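Local coordinates for protein glutathione transferase o1 (Bombyx mori, PDB 3RBT) that belongs to the Omega-class glutathione transferases and may conjugate glutathione or reduce dehydroascorbate, though its natural activity appears to be weak, at residues L29-G38 with W65-P76. Residues are numbered along the deposited sequence; the frame is centred on the assembly and turned at random.
Sequences LYHVDMNPYG and WFRAKNPRLKIP
Y30 reaches from strand 27-31 to helix 64-69 and meets two aromatic rings. F66 lays its CD1-CE1 side over one face of the tyrosine, F66 CE1 lying 3.8 Å from Y30 CG, the planes inclined at 44°. W65 instead brings the edge of its six-membered ring: W65 CH2 stands 3.5 Å from Y30 CE2. Tyrosine suits this place because its ring joins the cluster while its hydroxyl hydrogen-bonds to E79; an alanine here would probably open a gap beside F66 and W65 and leave E79 without that partner.

P76, preceded by a cis peptide bond, wedges between strand and helix start. P76 CB sits 3.3 Å from Y30 O, P76 CD lies 3.6 Å from Y37 CB, and P76 CG faces G38, where a CB would run into H31 ND1. I75 uses its long CG1-CD1 branch, not the short CG2: I75 CD1 lies 3.3 Å from N35 ND2 and touches V32. N35 has CG anti to the backbone N (chi1 179°), which lets OD1 cap helix 36-47 by accepting from G38 N, while ND2 donates to the carbonyls of S241 and G243. In glutathione transferases the backbone beside this thioredoxin-fold cis-proline typically meets the tripeptide; N35 probably sits where Omega enzymes usually carry their cysteine, so the contact would border the glutathione pocket.

Strands 52-56 and 77-80 flank strand 27-31, V41 of helix 36-47 packs on P76, and W182 of helix 174-186 meets Y37 edge-to-face.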
loop_
_atom_site.group_PDB
_atom_site.type_symbol
_atom_site.label_atom_id
_atom_site.label_comp_id
_atom_site.label_asym_id
_atom_site.label_seq_id
_atom_site.Cartn_x
_atom_site.Cartn_y
_atom_site.Cartn_z
ATOM N N LEU A 29 -5.424 -4.520 20.494
ATOM C CA LEU A 29 -6.036 -4.727 19.194
ATOM C C LEU A 29 -7.561 -4.749 19.287
ATOM O O LEU A 29 -8.141 -5.569 20.018
ATOM C CB LEU A 29 -5.520 -6.017 18.542
ATOM C CG LEU A 29 -5.890 -6.218 17.060
ATOM C CD1 LEU A 29 -5.174 -5.215 16.155
ATOM C CD2 LEU A 29 -5.617 -7.653 16.599
ATOM N N TYR A 30 -8.191 -3.829 18.559
ATOM C CA TYR A 30 -9.629 -3.855 18.313
ATOM C C TYR A 30 -9.878 -4.691 17.059
ATOM O O TYR A 30 -9.416 -4.355 15.966
ATOM C CB TYR A 30 -10.185 -2.440 18.129
ATOM C CG TYR A 30 -10.084 -1.550 19.352
ATOM C CD1 TYR A 30 -8.944 -0.785 19.578
ATOM C CD2 TYR A 30 -11.136 -1.449 20.263
ATOM C CE1 TYR A 30 -8.838 0.043 20.695
ATOM C CE2 TYR A 30 -11.038 -0.626 21.391
ATOM C CZ TYR A 30 -9.882 0.125 21.587
ATOM O OH TYR A 30 -9.746 0.955 22.677
ATOM N N HIS A 31 -10.621 -5.778 17.235
ATOM C CA HIS A 31 -10.685 -6.853 16.253
ATOM C C HIS A 31 -12.083 -7.440 16.220
ATOM O O HIS A 31 -12.690 -7.665 17.270
ATOM C CB HIS A 31 -9.652 -7.923 16.644
ATOM C CG HIS A 31 -9.800 -9.232 15.931
ATOM N ND1 HIS A 31 -9.599 -9.375 14.573
ATOM C CD2 HIS A 31 -10.078 -10.473 16.402
ATOM C CE1 HIS A 31 -9.772 -10.641 14.236
ATOM N NE2 HIS A 31 -10.064 -11.328 15.328
ATOM N N VAL A 32 -12.618 -7.647 15.020
ATOM C CA VAL A 32 -13.867 -8.395 14.883
ATOM C C VAL A 32 -13.537 -9.881 14.727
ATOM O O VAL A 32 -12.782 -10.264 13.836
ATOM C CB VAL A 32 -14.702 -7.937 13.674
ATOM C CG1 VAL A 32 -15.930 -8.832 13.517
ATOM C CG2 VAL A 32 -15.120 -6.489 13.830
ATOM N N ASP A 33 -14.122 -10.711 15.582
ATOM C CA ASP A 33 -13.887 -12.150 15.565
ATOM C C ASP A 33 -13.992 -12.703 14.143
ATOM O O ASP A 33 -14.918 -12.371 13.422
ATOM C CB ASP A 33 -14.891 -12.853 16.492
ATOM C CG ASP A 33 -14.211 -13.731 17.524
ATOM O OD1 ASP A 33 -12.978 -13.932 17.435
ATOM O OD2 ASP A 33 -14.903 -14.221 18.438
ATOM N N MET A 34 -13.021 -13.528 13.743
ATOM C CA MET A 34 -12.984 -14.136 12.401
ATOM C C MET A 34 -12.565 -13.190 11.261
ATOM O O MET A 34 -12.552 -13.599 10.099
ATOM C CB MET A 34 -14.317 -14.818 12.051
ATOM C CG MET A 34 -14.733 -15.952 12.980
ATOM S SD MET A 34 -13.483 -17.252 13.122
ATOM C CE MET A 34 -14.539 -18.656 13.453
ATOM N N ASN A 35 -12.251 -11.934 11.574
ATOM C CA ASN A 35 -11.769 -11.006 10.532
ATOM C C ASN A 35 -10.312 -11.317 10.193
ATOM O O ASN A 35 -9.453 -11.281 11.075
ATOM C CB ASN A 35 -11.919 -9.539 10.948
ATOM C CG ASN A 35 -11.390 -8.573 9.892
ATOM O OD1 ASN A 35 -10.253 -8.094 9.988
ATOM N ND2 ASN A 35 -12.207 -8.289 8.878
ATOM N N PRO A 36 -10.041 -11.637 8.920
ATOM C CA PRO A 36 -8.701 -12.030 8.455
ATOM C C PRO A 36 -7.639 -10.915 8.533
ATOM O O PRO A 36 -6.462 -11.218 8.693
ATOM C CB PRO A 36 -8.942 -12.434 6.995
ATOM C CG PRO A 36 -10.162 -11.631 6.571
ATOM C CD PRO A 36 -11.025 -11.614 7.817
ATOM N N TYR A 37 -8.045 -9.650 8.409
ATOM C CA TYR A 37 -7.117 -8.516 8.567
ATOM C C TYR A 37 -6.629 -8.394 10.009
ATOM O O TYR A 37 -5.451 -8.080 10.255
ATOM C CB TYR A 37 -7.756 -7.212 8.091
ATOM C CG TYR A 37 -7.999 -7.174 6.588
ATOM C CD1 TYR A 37 -6.954 -6.907 5.696
ATOM C CD2 TYR A 37 -9.271 -7.442 6.063
ATOM C CE1 TYR A 37 -7.175 -6.885 4.303
ATOM C CE2 TYR A 37 -9.504 -7.412 4.680
ATOM C CZ TYR A 37 -8.453 -7.137 3.812
ATOM O OH TYR A 37 -8.690 -7.123 2.462
ATOM N N GLY A 38 -7.523 -8.676 10.961
ATOM C CA GLY A 38 -7.143 -8.798 12.365
ATOM C C GLY A 38 -6.297 -10.035 12.627
ATOM O O GLY A 38 -5.358 -9.984 13.410
ATOM N N TRP A 65 -17.841 6.023 21.012
ATOM C CA TRP A 65 -16.470 6.517 21.160
ATOM C C TRP A 65 -15.520 5.868 20.151
ATOM O O TRP A 65 -14.507 6.459 19.780
ATOM C CB TRP A 65 -15.961 6.318 22.591
ATOM C CG TRP A 65 -15.951 4.889 23.043
ATOM C CD1 TRP A 65 -16.894 4.269 23.809
ATOM C CD2 TRP A 65 -14.948 3.901 22.764
ATOM N NE1 TRP A 65 -16.547 2.956 24.025
ATOM C CE2 TRP A 65 -15.359 2.701 23.393
ATOM C CE3 TRP A 65 -13.744 3.909 22.039
ATOM C CZ2 TRP A 65 -14.611 1.521 23.322
ATOM C CZ3 TRP A 65 -13.000 2.730 21.965
ATOM C CH2 TRP A 65 -13.440 1.555 22.602
ATOM N N PHE A 66 -15.846 4.651 19.720
ATOM C CA PHE A 66 -15.056 3.971 18.701
ATOM C C PHE A 66 -15.281 4.613 17.336
ATOM O O PHE A 66 -14.317 4.977 16.668
ATOM C CB PHE A 66 -15.330 2.460 18.676
ATOM C CG PHE A 66 -14.424 1.691 17.743
ATOM C CD1 PHE A 66 -13.127 1.356 18.123
ATOM C CD2 PHE A 66 -14.867 1.302 16.487
ATOM C CE1 PHE A 66 -12.289 0.648 17.258
ATOM C CE2 PHE A 66 -14.042 0.588 15.620
ATOM C CZ PHE A 66 -12.748 0.266 16.003
ATOM N N ARG A 67 -16.546 4.773 16.940
ATOM C CA ARG A 67 -16.883 5.476 15.694
ATOM C C ARG A 67 -16.226 6.851 15.644
ATOM O O ARG A 67 -15.661 7.230 14.625
ATOM C CB ARG A 67 -18.400 5.611 15.503
ATOM C CG ARG A 67 -19.120 4.281 15.317
ATOM C CD ARG A 67 -20.616 4.449 15.123
ATOM N NE ARG A 67 -21.374 3.576 16.020
ATOM C CZ ARG A 67 -22.693 3.383 15.964
ATOM N NH1 ARG A 67 -23.428 3.995 15.038
ATOM N NH2 ARG A 67 -23.280 2.566 16.834
ATOM N N ALA A 68 -16.274 7.578 16.759
ATOM C CA ALA A 68 -15.681 8.912 16.830
ATOM C C ALA A 68 -14.182 8.931 16.521
ATOM O O ALA A 68 -13.704 9.852 15.862
ATOM C CB ALA A 68 -15.961 9.551 18.183
ATOM N N LYS A 69 -13.448 7.921 16.988
ATOM C CA LYS A 69 -12.008 7.839 16.730
ATOM C C LYS A 69 -11.705 7.156 15.397
ATOM O O LYS A 69 -10.560 7.119 14.958
ATOM C CB LYS A 69 -11.290 7.099 17.865
ATOM C CG LYS A 69 -11.281 7.816 19.220
ATOM C CD LYS A 69 -10.356 7.081 20.204
ATOM C CE LYS A 69 -10.382 7.709 21.585
ATOM N NZ LYS A 69 -9.356 7.110 22.500
ATOM N N ASN A 70 -12.744 6.639 14.752
ATOM C CA ASN A 70 -12.602 5.812 13.562
ATOM C C ASN A 70 -13.874 5.911 12.707
ATOM O O ASN A 70 -14.616 4.935 12.581
ATOM C CB ASN A 70 -12.323 4.367 14.008
ATOM C CG ASN A 70 -12.103 3.404 12.849
ATOM O OD1 ASN A 70 -11.855 3.803 11.707
ATOM N ND2 ASN A 70 -12.186 2.114 13.155
ATOM N N PRO A 71 -14.134 7.103 12.125
ATOM C CA PRO A 71 -15.424 7.370 11.467
ATOM C C PRO A 71 -15.694 6.508 10.232
ATOM O O PRO A 71 -16.856 6.226 9.931
ATOM C CB PRO A 71 -15.347 8.859 11.108
ATOM C CG PRO A 71 -13.915 9.178 11.054
ATOM C CD PRO A 71 -13.194 8.230 11.974
ATOM N N ARG A 72 -14.631 6.068 9.557
ATOM C CA ARG A 72 -14.749 5.157 8.412
ATOM C C ARG A 72 -14.820 3.676 8.839
ATOM O O ARG A 72 -14.936 2.782 8.001
ATOM C CB ARG A 72 -13.599 5.407 7.423
ATOM C CG ARG A 72 -13.786 6.678 6.563
ATOM C CD ARG A 72 -12.448 7.348 6.209
ATOM N NE ARG A 72 -11.524 6.449 5.505
ATOM C CZ ARG A 72 -11.280 6.483 4.194
ATOM N NH1 ARG A 72 -11.885 7.383 3.422
ATOM N NH2 ARG A 72 -10.431 5.614 3.654
ATOM N N LEU A 73 -14.743 3.437 10.149
ATOM C CA LEU A 73 -14.892 2.104 10.752
ATOM C C LEU A 73 -13.922 1.050 10.194
ATOM O O LEU A 73 -14.308 -0.087 9.898
ATOM C CB LEU A 73 -16.358 1.636 10.682
ATOM C CG LEU A 73 -17.322 2.413 11.584
ATOM C CD1 LEU A 73 -18.765 2.055 11.307
ATOM C CD2 LEU A 73 -16.994 2.146 13.048
ATOM N N LYS A 74 -12.661 1.447 10.057
ATOM C CA LYS A 74 -11.626 0.567 9.543
ATOM C C LYS A 74 -11.264 -0.468 10.591
ATOM O O LYS A 74 -11.332 -0.193 11.797
ATOM C CB LYS A 74 -10.395 1.364 9.117
ATOM C CG LYS A 74 -10.728 2.588 8.271
ATOM C CD LYS A 74 -9.543 3.085 7.476
ATOM C CE LYS A 74 -9.595 2.544 6.053
ATOM N NZ LYS A 74 -8.588 3.215 5.191
ATOM N N ILE A 75 -10.920 -1.667 10.125
ATOM C CA ILE A 75 -10.553 -2.772 11.017
ATOM C C ILE A 75 -9.371 -3.553 10.454
ATOM O O ILE A 75 -9.215 -3.637 9.232
ATOM C CB ILE A 75 -11.740 -3.747 11.321
ATOM C CG1 ILE A 75 -12.269 -4.399 10.034
ATOM C CG2 ILE A 75 -12.853 -3.041 12.141
ATOM C CD1 ILE A 75 -13.265 -5.517 10.293
ATOM N N PRO A 76 -8.521 -4.103 11.338
ATOM C CA PRO A 76 -8.571 -3.929 12.795
ATOM C C PRO A 76 -7.976 -2.583 13.179
ATOM O O PRO A 76 -7.556 -1.826 12.305
ATOM C CB PRO A 76 -7.664 -5.053 13.296
ATOM C CG PRO A 76 -6.619 -5.143 12.231
ATOM C CD PRO A 76 -7.401 -4.976 10.941
#